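Local coordinates for protein Cry37AA1 (Bacillus thuringiensis, PDB 4RHZ) that binds calcium and is the C2-fold partner of Cry23Aa1 in a binary, probably insecticidal, toxin, at residues N11-E15 with D88-A92; P21-I27 with D78-Y82. All coordinates share one frame; numbering follows the deposited sequence.

Contact 1 (N11-E15 with D88-A92); sequences NFYNE and DDILA. With CA (calcium ion), chain D.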
# COMPACT_ATOMS: atom_id res chain seq x y z
N ASN B 11 12.25 -10.94 4.82
CA ASN B 11 13.13 -10.07 4.06
C ASN B 11 14.00 -9.26 4.93
O ASN B 11 13.52 -8.69 5.91
CB ASN B 11 12.28 -9.15 3.20
CG ASN B 11 11.87 -9.83 1.93
OD1 ASN B 11 12.69 -9.98 1.05
ND2 ASN B 11 10.63 -10.31 1.84
N PHE B 12 15.29 -9.19 4.56
CA PHE B 12 16.30 -8.50 5.31
C PHE B 12 16.73 -7.22 4.58
O PHE B 12 16.89 -7.24 3.40
CB PHE B 12 17.51 -9.40 5.47
CG PHE B 12 17.21 -10.75 6.12
CD1 PHE B 12 16.82 -11.85 5.34
CD2 PHE B 12 17.38 -10.93 7.52
CE1 PHE B 12 16.57 -13.10 5.95
CE2 PHE B 12 17.16 -12.15 8.13
CZ PHE B 12 16.75 -13.26 7.35
N TYR B 13 16.98 -6.12 5.31
CA TYR B 13 17.30 -4.84 4.70
C TYR B 13 18.40 -4.24 5.52
O TYR B 13 18.34 -4.32 6.75
CB TYR B 13 16.09 -3.91 4.74
CG TYR B 13 14.95 -4.42 3.95
CD1 TYR B 13 14.81 -4.10 2.58
CD2 TYR B 13 14.00 -5.22 4.55
CE1 TYR B 13 13.69 -4.61 1.80
CE2 TYR B 13 12.91 -5.68 3.84
CZ TYR B 13 12.75 -5.40 2.45
OH TYR B 13 11.63 -5.90 1.77
N ASN B 14 19.41 -3.64 4.84
CA ASN B 14 20.53 -2.91 5.50
C ASN B 14 21.10 -2.01 4.41
O ASN B 14 21.71 -2.52 3.49
CB ASN B 14 21.60 -3.89 5.97
CG ASN B 14 22.62 -3.30 6.99
OD1 ASN B 14 22.46 -2.24 7.63
ND2 ASN B 14 23.68 -4.06 7.18
N GLU B 15 20.81 -0.70 4.44
CA GLU B 15 21.30 0.25 3.43
C GLU B 15 22.83 0.27 3.41
O GLU B 15 23.46 0.52 4.44
CB GLU B 15 20.84 1.65 3.74
CG GLU B 15 20.41 2.38 2.49
CD GLU B 15 20.21 3.87 2.68
OE1 GLU B 15 21.17 4.62 2.89
OE2 GLU B 15 19.08 4.32 2.54
N ASP B 88 28.63 -4.23 15.31
CA ASP B 88 27.75 -4.82 14.30
C ASP B 88 26.55 -3.93 14.01
O ASP B 88 26.06 -3.24 14.89
CB ASP B 88 27.29 -6.21 14.75
CG ASP B 88 28.44 -7.09 15.17
OD1 ASP B 88 28.74 -8.08 14.44
OD2 ASP B 88 29.03 -6.77 16.24
N ASP B 89 26.15 -3.93 12.74
CA ASP B 89 24.85 -3.44 12.32
C ASP B 89 23.75 -4.26 13.01
O ASP B 89 23.85 -5.50 13.08
CB ASP B 89 24.71 -3.62 10.80
CG ASP B 89 25.38 -2.48 9.99
OD1 ASP B 89 26.04 -1.62 10.61
OD2 ASP B 89 25.22 -2.42 8.75
N ILE B 90 22.71 -3.59 13.52
CA ILE B 90 21.59 -4.33 14.05
C ILE B 90 20.41 -4.14 13.14
O ILE B 90 20.06 -3.00 12.85
CB ILE B 90 21.31 -3.93 15.54
CG1 ILE B 90 22.50 -4.41 16.41
CG2 ILE B 90 20.07 -4.56 16.03
CD1 ILE B 90 22.96 -3.44 17.29
N LEU B 91 19.82 -5.25 12.67
CA LEU B 91 18.63 -5.29 11.85
C LEU B 91 17.38 -5.59 12.71
O LEU B 91 16.23 -5.28 12.25
CB LEU B 91 18.72 -6.38 10.78
CG LEU B 91 19.55 -6.16 9.47
CD1 LEU B 91 20.96 -5.75 9.84
CD2 LEU B 91 19.60 -7.37 8.50
N ALA B 92 17.57 -6.18 13.92
CA ALA B 92 16.44 -6.47 14.84
C ALA B 92 16.98 -6.74 16.25
O ALA B 92 18.04 -7.36 16.39
CB ALA B 92 15.59 -7.65 14.37
CA CA D . 24.63 0.34 10.63
O HOH W 1 22.45 -0.80 10.72
O HOH W 2 24.97 0.57 12.61
O HOH W 3 24.13 -0.56 8.20
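At the calcium-bearing end of the C2-fold beta sandwich, N14 of the segment 11-15 meets D89 at the start of strand 89-100, which belongs to the opposing sheet. The two oxygens of the D89 carboxylate divide the work: OD1 binds the calcium ion at 2.4 Å, and OD2 accepts a hydrogen bond from N14 ND2 at 2.7 Å. The acceptor lies close to the amide plane of N14 and offers its anti lone pair, on the side away from OD1, while amide and carboxylate planes stand 79° apart. N14 thus acts from the second shell, holding the carboxylate through the oxygen that does not bind the metal. Its CG lies anti to the backbone N (chi1 -165°), which carries the amide across to the other sheet, and its OD1 is hydrogen-bonded to S115. E112 and three waters complete the calcium coordination; the water whose oxygen lies 2.5 Å from the calcium ion donates a weak hydrogen bond to N14 OD1.

Next to this polar layer the contact turns apolar. L91, part of a classic beta bulge with A92 opposite V79, sends its side chain between the sheets, where CG comes within 3.5 Å of the carbonyl oxygen of Y13. L91 CD1 packs against the N14 amide, 4.1 Å from its CG, and CD2 sits at the edge of the F12 ring, 4.2 Å from F12 CB.

Contact 2 (P21-I27 with D78-Y82); sequences PEPYGYI and DVKEY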
# COMPACT_ATOMS: atom_id res chain seq x y z
N PRO B 21 22.33 -8.05 2.16
CA PRO B 21 22.99 -8.11 3.46
C PRO B 21 23.45 -9.54 3.84
O PRO B 21 23.14 -10.53 3.12
CB PRO B 21 21.93 -7.54 4.41
CG PRO B 21 20.67 -7.43 3.65
CD PRO B 21 20.87 -8.00 2.27
N GLU B 22 24.22 -9.63 4.93
CA GLU B 22 24.73 -10.89 5.43
C GLU B 22 24.22 -11.18 6.84
O GLU B 22 24.98 -11.15 7.82
CB GLU B 22 26.25 -10.92 5.33
CG GLU B 22 26.64 -11.23 3.88
CD GLU B 22 27.64 -10.25 3.32
OE1 GLU B 22 27.33 -9.68 2.24
OE2 GLU B 22 28.72 -10.07 3.95
N PRO B 23 22.92 -11.42 6.95
CA PRO B 23 22.39 -11.41 8.33
C PRO B 23 22.85 -12.65 9.11
O PRO B 23 22.88 -13.75 8.53
CB PRO B 23 20.88 -11.47 8.10
CG PRO B 23 20.72 -12.14 6.77
CD PRO B 23 21.86 -11.60 5.94
N TYR B 24 23.24 -12.50 10.38
CA TYR B 24 23.34 -13.65 11.24
C TYR B 24 22.52 -13.41 12.51
O TYR B 24 22.30 -12.26 12.90
CB TYR B 24 24.78 -13.95 11.65
CG TYR B 24 25.44 -12.91 12.54
CD1 TYR B 24 25.44 -13.05 13.93
CD2 TYR B 24 26.09 -11.79 11.98
CE1 TYR B 24 26.06 -12.10 14.76
CE2 TYR B 24 26.73 -10.83 12.80
CZ TYR B 24 26.70 -10.98 14.18
OH TYR B 24 27.32 -10.02 15.00
N GLY B 25 22.09 -14.50 13.14
CA GLY B 25 21.43 -14.47 14.47
C GLY B 25 20.25 -15.42 14.38
O GLY B 25 20.42 -16.54 13.89
N TYR B 26 19.05 -14.97 14.77
CA TYR B 26 17.87 -15.81 14.70
C TYR B 26 16.63 -14.93 14.60
O TYR B 26 16.68 -13.77 14.96
CB TYR B 26 17.78 -16.75 15.97
CG TYR B 26 17.62 -16.00 17.29
CD1 TYR B 26 16.34 -15.51 17.70
CD2 TYR B 26 18.71 -15.73 18.11
CE1 TYR B 26 16.19 -14.80 18.89
CE2 TYR B 26 18.55 -15.03 19.36
CZ TYR B 26 17.29 -14.56 19.70
OH TYR B 26 17.09 -13.86 20.86
N ILE B 27 15.53 -15.52 14.15
CA ILE B 27 14.20 -14.95 14.28
C ILE B 27 13.29 -16.08 14.79
O ILE B 27 13.37 -17.27 14.35
CB ILE B 27 13.66 -14.38 12.92
CG1 ILE B 27 14.57 -13.22 12.42
CG2 ILE B 27 12.17 -13.91 13.02
CD1 ILE B 27 14.49 -13.02 10.89
N ASP B 78 16.95 -11.39 16.87
CA ASP B 78 18.24 -10.84 17.18
C ASP B 78 19.03 -11.01 15.89
O ASP B 78 19.59 -12.08 15.63
CB ASP B 78 18.96 -11.68 18.27
CG ASP B 78 20.26 -11.05 18.75
OD1 ASP B 78 20.88 -10.19 18.05
OD2 ASP B 78 20.62 -11.32 19.91
N VAL B 79 19.07 -9.97 15.07
CA VAL B 79 19.60 -10.08 13.70
C VAL B 79 20.63 -8.99 13.50
O VAL B 79 20.34 -7.82 13.71
CB VAL B 79 18.46 -9.95 12.64
CG1 VAL B 79 19.00 -10.13 11.19
CG2 VAL B 79 17.35 -10.96 12.93
N LYS B 80 21.80 -9.42 13.08
CA LYS B 80 22.94 -8.57 12.86
C LYS B 80 23.73 -8.68 11.58
O LYS B 80 23.79 -9.66 10.84
CB LYS B 80 23.94 -8.70 14.00
CG LYS B 80 23.49 -8.23 15.31
CD LYS B 80 24.50 -8.48 16.34
CE LYS B 80 23.87 -8.61 17.65
NZ LYS B 80 24.77 -8.26 18.72
N GLU B 81 24.37 -7.57 11.36
CA GLU B 81 25.37 -7.42 10.37
C GLU B 81 26.69 -7.07 10.99
O GLU B 81 26.90 -6.14 11.93
CB GLU B 81 25.01 -6.70 9.11
CG GLU B 81 25.44 -7.50 7.93
CD GLU B 81 25.26 -6.79 6.63
OE1 GLU B 81 24.25 -6.97 5.98
OE2 GLU B 81 26.15 -6.04 6.26
N TYR B 82 27.58 -7.77 10.30
CA TYR B 82 28.97 -8.04 10.51
C TYR B 82 29.76 -6.82 10.71
O TYR B 82 29.63 -5.85 10.01
CB TYR B 82 29.55 -8.72 9.26
CG TYR B 82 29.05 -8.18 7.90
CD1 TYR B 82 27.88 -8.65 7.35
CD2 TYR B 82 29.76 -7.24 7.18
CE1 TYR B 82 27.41 -8.19 6.14
CE2 TYR B 82 29.29 -6.78 5.95
CZ TYR B 82 28.10 -7.27 5.44
OH TYR B 82 27.56 -6.86 4.24
O HOH W 4 19.42 -12.83 21.71
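This is an antiparallel strand pairing inside one sheet of the C2-fold sandwich, where segment 21-27, which leads into strand 26-30, pairs with the last residues of strand 73-81. Y24 with K80 and Y26 with D78 are hydrogen-bonded pairs; in the first, Y24 N reaches K80 O and K80 N reaches Y24 O, both at 2.9 Å. Between them G25 faces V79 as a non-hydrogen-bonded pair. Its backbone angles (phi 137°, psi -129°) suit glycine, and its CA comes to 3.2 Å from D78 O.

Y24, Y26, D78 and K80 share a face of the sheet. Both tyrosines place CG between the backbone N and the carbonyl carbon (chi1 near +65°), which swings each ring across its partner strand: K80 CB lies over the Y24 ring, 3.9 Å from its centroid, in a CH-pi contact, and D78 CB lies over a face of the Y26 ring in the same way. The Y24 hydroxyl is hydrogen-bonded to D88. On the sandwich interior, V79 is flanked by P23, against CG1, and by I27, whose CG1 meets V79 CG2 at 3.6 Å; W41 and F12 pack around this cluster. One water joins Y26 OH to D78 OD2, with 2.6 Å between its oxygen and OD2.

How the contacts relate
Strands 73-81 and 89-100 are neighbours in one sheet, so contact 2 pairs backbones within that sheet while contact 1 reaches from its edge strand 89-100 to the opposing sheet. Both are partly buried, with centres about 7 Å apart. The chemistry follows: contact 2 rests on main-chain hydrogen bonds and aromatic faces, contact 1 mostly on side chains, with a carboxylate shared between the calcium ion and an amide beside a small apolar patch. L91 and V79 carry that interior from one contact to the other. The two contacts also touch directly on the polar side: besides the link from D88 to Y24, D89 O lies 2.7 Å from E81 N, a probable hydrogen bond.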